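Long-range contact in proteasome activator protein PA26 (Trypanosoma brucei, PDB 1YAR), which caps the ends of the 20S proteasome as a ring-shaped activator and probably opens its gate for peptide substrates: residues Ala91-Pro103 against Gln116-Ile128. Numbering follows the deposited sequence.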
loop_
_atom_site.group_PDB
_atom_site.type_symbol
_atom_site.label_atom_id
_atom_site.label_comp_id
_atom_site.label_asym_id
_atom_site.label_seq_id
_atom_site.Cartn_x
_atom_site.Cartn_y
_atom_site.Cartn_z
ATOM N N ALA O 91 39.332 -6.918 -99.694
ATOM C CA ALA O 91 38.873 -7.683 -98.513
ATOM C C ALA O 91 40.023 -8.023 -97.553
ATOM O O ALA O 91 39.862 -7.974 -96.330
ATOM C CB ALA O 91 38.174 -8.947 -98.954
ATOM N N GLU O 92 41.189 -8.363 -98.110
ATOM C CA GLU O 92 42.354 -8.705 -97.293
ATOM C C GLU O 92 42.882 -7.514 -96.500
ATOM O O GLU O 92 43.397 -7.687 -95.400
ATOM C CB GLU O 92 43.463 -9.321 -98.146
ATOM C CG GLU O 92 43.119 -10.698 -98.714
ATOM C CD GLU O 92 43.197 -11.819 -97.689
ATOM O OE1 GLU O 92 43.776 -11.638 -96.598
ATOM O OE2 GLU O 92 42.672 -12.915 -97.980
ATOM N N THR O 93 42.744 -6.305 -97.059
ATOM C CA THR O 93 43.053 -5.084 -96.325
ATOM C C THR O 93 42.151 -4.967 -95.100
ATOM O O THR O 93 42.640 -4.702 -93.999
ATOM C CB THR O 93 42.899 -3.872 -97.262
ATOM O OG1 THR O 93 43.892 -3.978 -98.293
ATOM C CG2 THR O 93 43.201 -2.553 -96.538
ATOM N N ILE O 94 40.844 -5.165 -95.279
ATOM C CA ILE O 94 39.934 -5.082 -94.123
ATOM C C ILE O 94 40.274 -6.159 -93.103
ATOM O O ILE O 94 40.308 -5.895 -91.906
ATOM C CB ILE O 94 38.454 -5.154 -94.509
ATOM C CG1 ILE O 94 38.107 -4.055 -95.522
ATOM C CG2 ILE O 94 37.598 -4.998 -93.227
ATOM C CD1 ILE O 94 36.694 -4.160 -96.113
ATOM N N ARG O 95 40.514 -7.364 -93.609
ATOM C CA ARG O 95 40.861 -8.509 -92.798
ATOM C C ARG O 95 42.034 -8.151 -91.899
ATOM O O ARG O 95 41.981 -8.361 -90.688
ATOM C CB ARG O 95 41.219 -9.669 -93.728
ATOM C CG ARG O 95 41.126 -11.040 -93.139
ATOM C CD ARG O 95 40.603 -12.076 -94.149
ATOM N NE ARG O 95 41.314 -13.349 -94.061
ATOM C CZ ARG O 95 41.092 -14.279 -93.138
ATOM N NH1 ARG O 95 40.161 -14.092 -92.212
ATOM N NH2 ARG O 95 41.793 -15.404 -93.149
ATOM N N THR O 96 43.081 -7.587 -92.508
ATOM C CA THR O 96 44.319 -7.229 -91.812
ATOM C C THR O 96 44.051 -6.210 -90.710
ATOM O O THR O 96 44.524 -6.375 -89.604
ATOM C CB THR O 96 45.351 -6.669 -92.820
ATOM O OG1 THR O 96 45.757 -7.727 -93.682
ATOM C CG2 THR O 96 46.661 -6.267 -92.101
ATOM N N VAL O 97 43.290 -5.170 -91.030
ATOM C CA VAL O 97 42.970 -4.099 -90.068
ATOM C C VAL O 97 42.318 -4.692 -88.811
ATOM O O VAL O 97 42.670 -4.346 -87.660
ATOM C CB VAL O 97 42.049 -3.052 -90.707
ATOM C CG1 VAL O 97 41.442 -2.113 -89.658
ATOM C CG2 VAL O 97 42.800 -2.251 -91.789
ATOM N N ILE O 98 41.381 -5.608 -89.029
ATOM C CA ILE O 98 40.766 -6.314 -87.888
ATOM C C ILE O 98 41.720 -7.293 -87.183
ATOM O O ILE O 98 41.916 -7.214 -85.961
ATOM C CB ILE O 98 39.460 -7.017 -88.332
ATOM C CG1 ILE O 98 38.505 -5.993 -88.959
ATOM C CG2 ILE O 98 38.812 -7.703 -87.135
ATOM C CD1 ILE O 98 37.360 -6.629 -89.761
ATOM N N ALA O 99 42.321 -8.208 -87.941
ATOM C CA ALA O 99 43.094 -9.296 -87.348
ATOM C C ALA O 99 44.267 -8.827 -86.489
ATOM O O ALA O 99 44.590 -9.457 -85.474
ATOM C CB ALA O 99 43.574 -10.283 -88.413
ATOM N N ILE O 100 44.897 -7.722 -86.875
ATOM C CA ILE O 100 46.014 -7.193 -86.088
ATOM C C ILE O 100 45.551 -6.388 -84.864
ATOM O O ILE O 100 46.389 -5.833 -84.143
ATOM C CB ILE O 100 47.008 -6.345 -86.984
ATOM C CG1 ILE O 100 46.337 -5.051 -87.463
ATOM C CG2 ILE O 100 47.480 -7.179 -88.164
ATOM C CD1 ILE O 100 47.238 -4.160 -88.394
ATOM N N ARG O 101 44.236 -6.288 -84.646
ATOM C CA ARG O 101 43.710 -5.679 -83.408
ATOM C C ARG O 101 42.886 -6.639 -82.539
ATOM O O ARG O 101 42.223 -6.222 -81.584
ATOM C CB ARG O 101 42.907 -4.421 -83.727
ATOM C CG ARG O 101 43.739 -3.310 -84.343
ATOM C CD ARG O 101 42.922 -2.152 -84.892
ATOM N NE ARG O 101 43.793 -1.037 -85.291
ATOM C CZ ARG O 101 44.452 -0.938 -86.445
ATOM N NH1 ARG O 101 44.358 -1.888 -87.381
ATOM N NH2 ARG O 101 45.219 0.134 -86.667
ATOM N N ILE O 102 42.926 -7.927 -82.856
ATOM C CA ILE O 102 42.320 -8.926 -81.962
ATOM C C ILE O 102 43.173 -8.904 -80.710
ATOM O O ILE O 102 44.383 -9.046 -80.812
ATOM C CB ILE O 102 42.290 -10.321 -82.623
ATOM C CG1 ILE O 102 41.291 -10.323 -83.786
ATOM C CG2 ILE O 102 41.923 -11.414 -81.582
ATOM C CD1 ILE O 102 41.458 -11.533 -84.732
ATOM N N PRO O 103 42.567 -8.658 -79.542
ATOM C CA PRO O 103 43.355 -8.410 -78.328
ATOM C C PRO O 103 43.827 -9.668 -77.624
ATOM O O PRO O 103 43.515 -10.788 -78.066
ATOM C CB PRO O 103 42.377 -7.634 -77.432
ATOM C CG PRO O 103 41.007 -8.170 -77.818
ATOM C CD PRO O 103 41.115 -8.511 -79.309
ATOM N N GLN O 116 34.542 -8.582 -83.811
ATOM C CA GLN O 116 35.667 -8.818 -84.711
ATOM C C GLN O 116 35.580 -10.164 -85.440
ATOM O O GLN O 116 35.733 -10.219 -86.673
ATOM C CB GLN O 116 36.973 -8.729 -83.937
ATOM C CG GLN O 116 37.266 -7.346 -83.401
ATOM C CD GLN O 116 38.578 -7.319 -82.674
ATOM O OE1 GLN O 116 38.872 -8.231 -81.880
ATOM N NE2 GLN O 116 39.411 -6.314 -82.975
ATOM N N HIS O 117 35.329 -11.246 -84.687
ATOM C CA HIS O 117 35.165 -12.572 -85.293
ATOM C C HIS O 117 33.936 -12.652 -86.238
ATOM O O HIS O 117 33.999 -13.286 -87.296
ATOM C CB HIS O 117 35.150 -13.682 -84.221
ATOM C CG HIS O 117 36.470 -13.877 -83.533
ATOM N ND1 HIS O 117 37.640 -14.117 -84.222
ATOM C CD2 HIS O 117 36.795 -13.910 -82.219
ATOM C CE1 HIS O 117 38.636 -14.254 -83.361
ATOM N NE2 HIS O 117 38.151 -14.135 -82.139
ATOM N N ALA O 118 32.834 -11.991 -85.883
ATOM C CA ALA O 118 31.654 -11.986 -86.748
ATOM C C ALA O 118 31.909 -11.282 -88.091
ATOM O O ALA O 118 31.515 -11.790 -89.158
ATOM C CB ALA O 118 30.468 -11.372 -86.040
ATOM N N VAL O 119 32.588 -10.136 -88.059
ATOM C CA VAL O 119 32.891 -9.439 -89.337
ATOM C C VAL O 119 33.972 -10.190 -90.148
ATOM O O VAL O 119 33.874 -10.305 -91.381
ATOM C CB VAL O 119 33.198 -7.932 -89.134
ATOM C CG1 VAL O 119 33.551 -7.260 -90.480
ATOM C CG2 VAL O 119 32.008 -7.224 -88.484
ATOM N N LEU O 120 34.953 -10.774 -89.466
ATOM C CA LEU O 120 35.953 -11.593 -90.148
ATOM C C LEU O 120 35.300 -12.804 -90.822
ATOM O O LEU O 120 35.691 -13.189 -91.920
ATOM C CB LEU O 120 37.043 -12.045 -89.181
ATOM C CG LEU O 120 38.075 -10.968 -88.806
ATOM C CD1 LEU O 120 38.924 -11.431 -87.639
ATOM C CD2 LEU O 120 38.946 -10.613 -90.027
ATOM N N LYS O 121 34.307 -13.392 -90.155
ATOM C CA LYS O 121 33.550 -14.508 -90.718
ATOM C C LYS O 121 32.864 -14.140 -92.045
ATOM O O LYS O 121 32.969 -14.895 -93.018
ATOM C CB LYS O 121 32.512 -15.041 -89.704
ATOM C CG LYS O 121 31.764 -16.285 -90.202
ATOM C CD LYS O 121 30.711 -16.777 -89.198
ATOM C CE LYS O 121 30.187 -18.162 -89.633
ATOM N NZ LYS O 121 28.795 -18.408 -89.130
ATOM N N ILE O 122 32.187 -12.994 -92.095
ATOM C CA ILE O 122 31.497 -12.597 -93.329
ATOM C C ILE O 122 32.476 -12.189 -94.438
ATOM O O ILE O 122 32.190 -12.378 -95.619
ATOM C CB ILE O 122 30.406 -11.510 -93.101
ATOM C CG1 ILE O 122 31.013 -10.115 -92.977
ATOM C CG2 ILE O 122 29.529 -11.846 -91.907
ATOM C CD1 ILE O 122 29.987 -9.002 -93.031
ATOM N N ILE O 123 33.630 -11.645 -94.061
ATOM C CA ILE O 123 34.669 -11.341 -95.068
ATOM C C ILE O 123 35.307 -12.621 -95.590
ATOM O O ILE O 123 35.533 -12.757 -96.792
ATOM C CB ILE O 123 35.712 -10.330 -94.570
ATOM C CG1 ILE O 123 35.009 -9.007 -94.250
ATOM C CG2 ILE O 123 36.673 -9.979 -95.713
ATOM C CD1 ILE O 123 35.854 -8.046 -93.461
ATOM N N ASP O 124 35.564 -13.574 -94.695
ATOM C CA ASP O 124 35.978 -14.922 -95.109
ATOM C C ASP O 124 35.007 -15.588 -96.093
ATOM O O ASP O 124 35.438 -16.180 -97.095
ATOM C CB ASP O 124 36.134 -15.828 -93.894
ATOM C CG ASP O 124 37.371 -15.514 -93.079
ATOM O OD1 ASP O 124 38.281 -14.805 -93.587
ATOM O OD2 ASP O 124 37.519 -15.936 -91.899
ATOM N N GLU O 125 33.709 -15.524 -95.783
ATOM C CA GLU O 125 32.669 -16.042 -96.678
ATOM C C GLU O 125 32.726 -15.350 -98.040
ATOM O O GLU O 125 32.623 -16.001 -99.077
ATOM C CB GLU O 125 31.262 -15.860 -96.082
ATOM C CG GLU O 125 30.184 -16.661 -96.831
ATOM C CD GLU O 125 28.754 -16.364 -96.385
ATOM O OE1 GLU O 125 28.558 -15.712 -95.326
ATOM O OE2 GLU O 125 27.813 -16.764 -97.111
ATOM N N LEU O 126 32.878 -14.033 -98.032
ATOM C CA LEU O 126 33.063 -13.296 -99.286
ATOM C C LEU O 126 34.240 -13.843 -100.094
ATOM O O LEU O 126 34.099 -14.121 -101.286
ATOM C CB LEU O 126 33.220 -11.792 -99.022
ATOM C CG LEU O 126 33.716 -10.904 -100.173
ATOM C CD1 LEU O 126 32.685 -10.857 -101.285
ATOM C CD2 LEU O 126 33.995 -9.492 -99.660
ATOM N N GLU O 127 35.394 -14.002 -99.449
ATOM C CA GLU O 127 36.613 -14.401 -100.160
ATOM C C GLU O 127 36.638 -15.852 -100.592
ATOM O O GLU O 127 37.068 -16.163 -101.711
ATOM C CB GLU O 127 37.849 -14.129 -99.297
ATOM C CG GLU O 127 38.098 -12.666 -99.008
ATOM C CD GLU O 127 39.474 -12.456 -98.404
ATOM O OE1 GLU O 127 40.401 -13.169 -98.815
ATOM O OE2 GLU O 127 39.637 -11.606 -97.517
ATOM N N ILE O 128 36.189 -16.736 -99.706
ATOM C CA ILE O 128 36.272 -18.173 -99.947
ATOM C C ILE O 128 35.059 -18.676 -100.741
ATOM O O ILE O 128 35.204 -19.384 -101.742
ATOM C CB ILE O 128 36.408 -18.948 -98.606
ATOM C CG1 ILE O 128 37.625 -18.478 -97.785
ATOM C CG2 ILE O 128 36.415 -20.461 -98.837
ATOM C CD1 ILE O 128 38.921 -18.337 -98.547
#
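Ile98 enters a hole on the facing helix made by Gln116, Val119, Leu120 and Ile123, a knob-into-hole fit. Its two branches divide the work: with chi1 -56° CG1 lies beside the backbone N, which leaves CG2 anti to it, 3.7 Å from Leu120 CG, while CD1 reaches Val119 CG1 at 3.9 Å. Ile123 likewise splits, with CD1 3.5 Å from Ile94 CG2, crossing that side chain at about a right angle, and CG2 packed on the Ala91 methyl. Leu120 spreads its methyls between Ile102 CD1 and the aliphatic CG of Arg95. At the loop end Gln116 stretches out beyond CG, and its NE2 gives an almost straight hydrogen bond to Arg101 O (3.1 Å), arriving above the carbonyl plane. The same nitrogen also bonds Leu225 O. Gln116 OE1, buried without a polar partner, rests 3.4 Å from Pro103 CD. At the other end lies the charged edge. In one of two Arg95 conformers NH1 comes 2.4 Å from Asp124 OD1, too close to take at face value, so this salt bridge is doubtful in detail, as is the long one from Arg95 NE to Glu92 OE1. Glu92 OE2 and Glu127 OE1 lie 2.4 Å apart, which would fit a shared proton but is too short to read closely. Thr209 and His206 of a neighbouring subunit bind the Glu92 carboxylate, tying this edge to the subunit interface. The axes of 91-99 and 116-128 approach to 10.2 Å, their directions 157° apart, a near-antiparallel pairing within the four-helix bundle (24-57, 71-99, 111-130 with 150-166, 183-226) of a PA28-type (11S) activator.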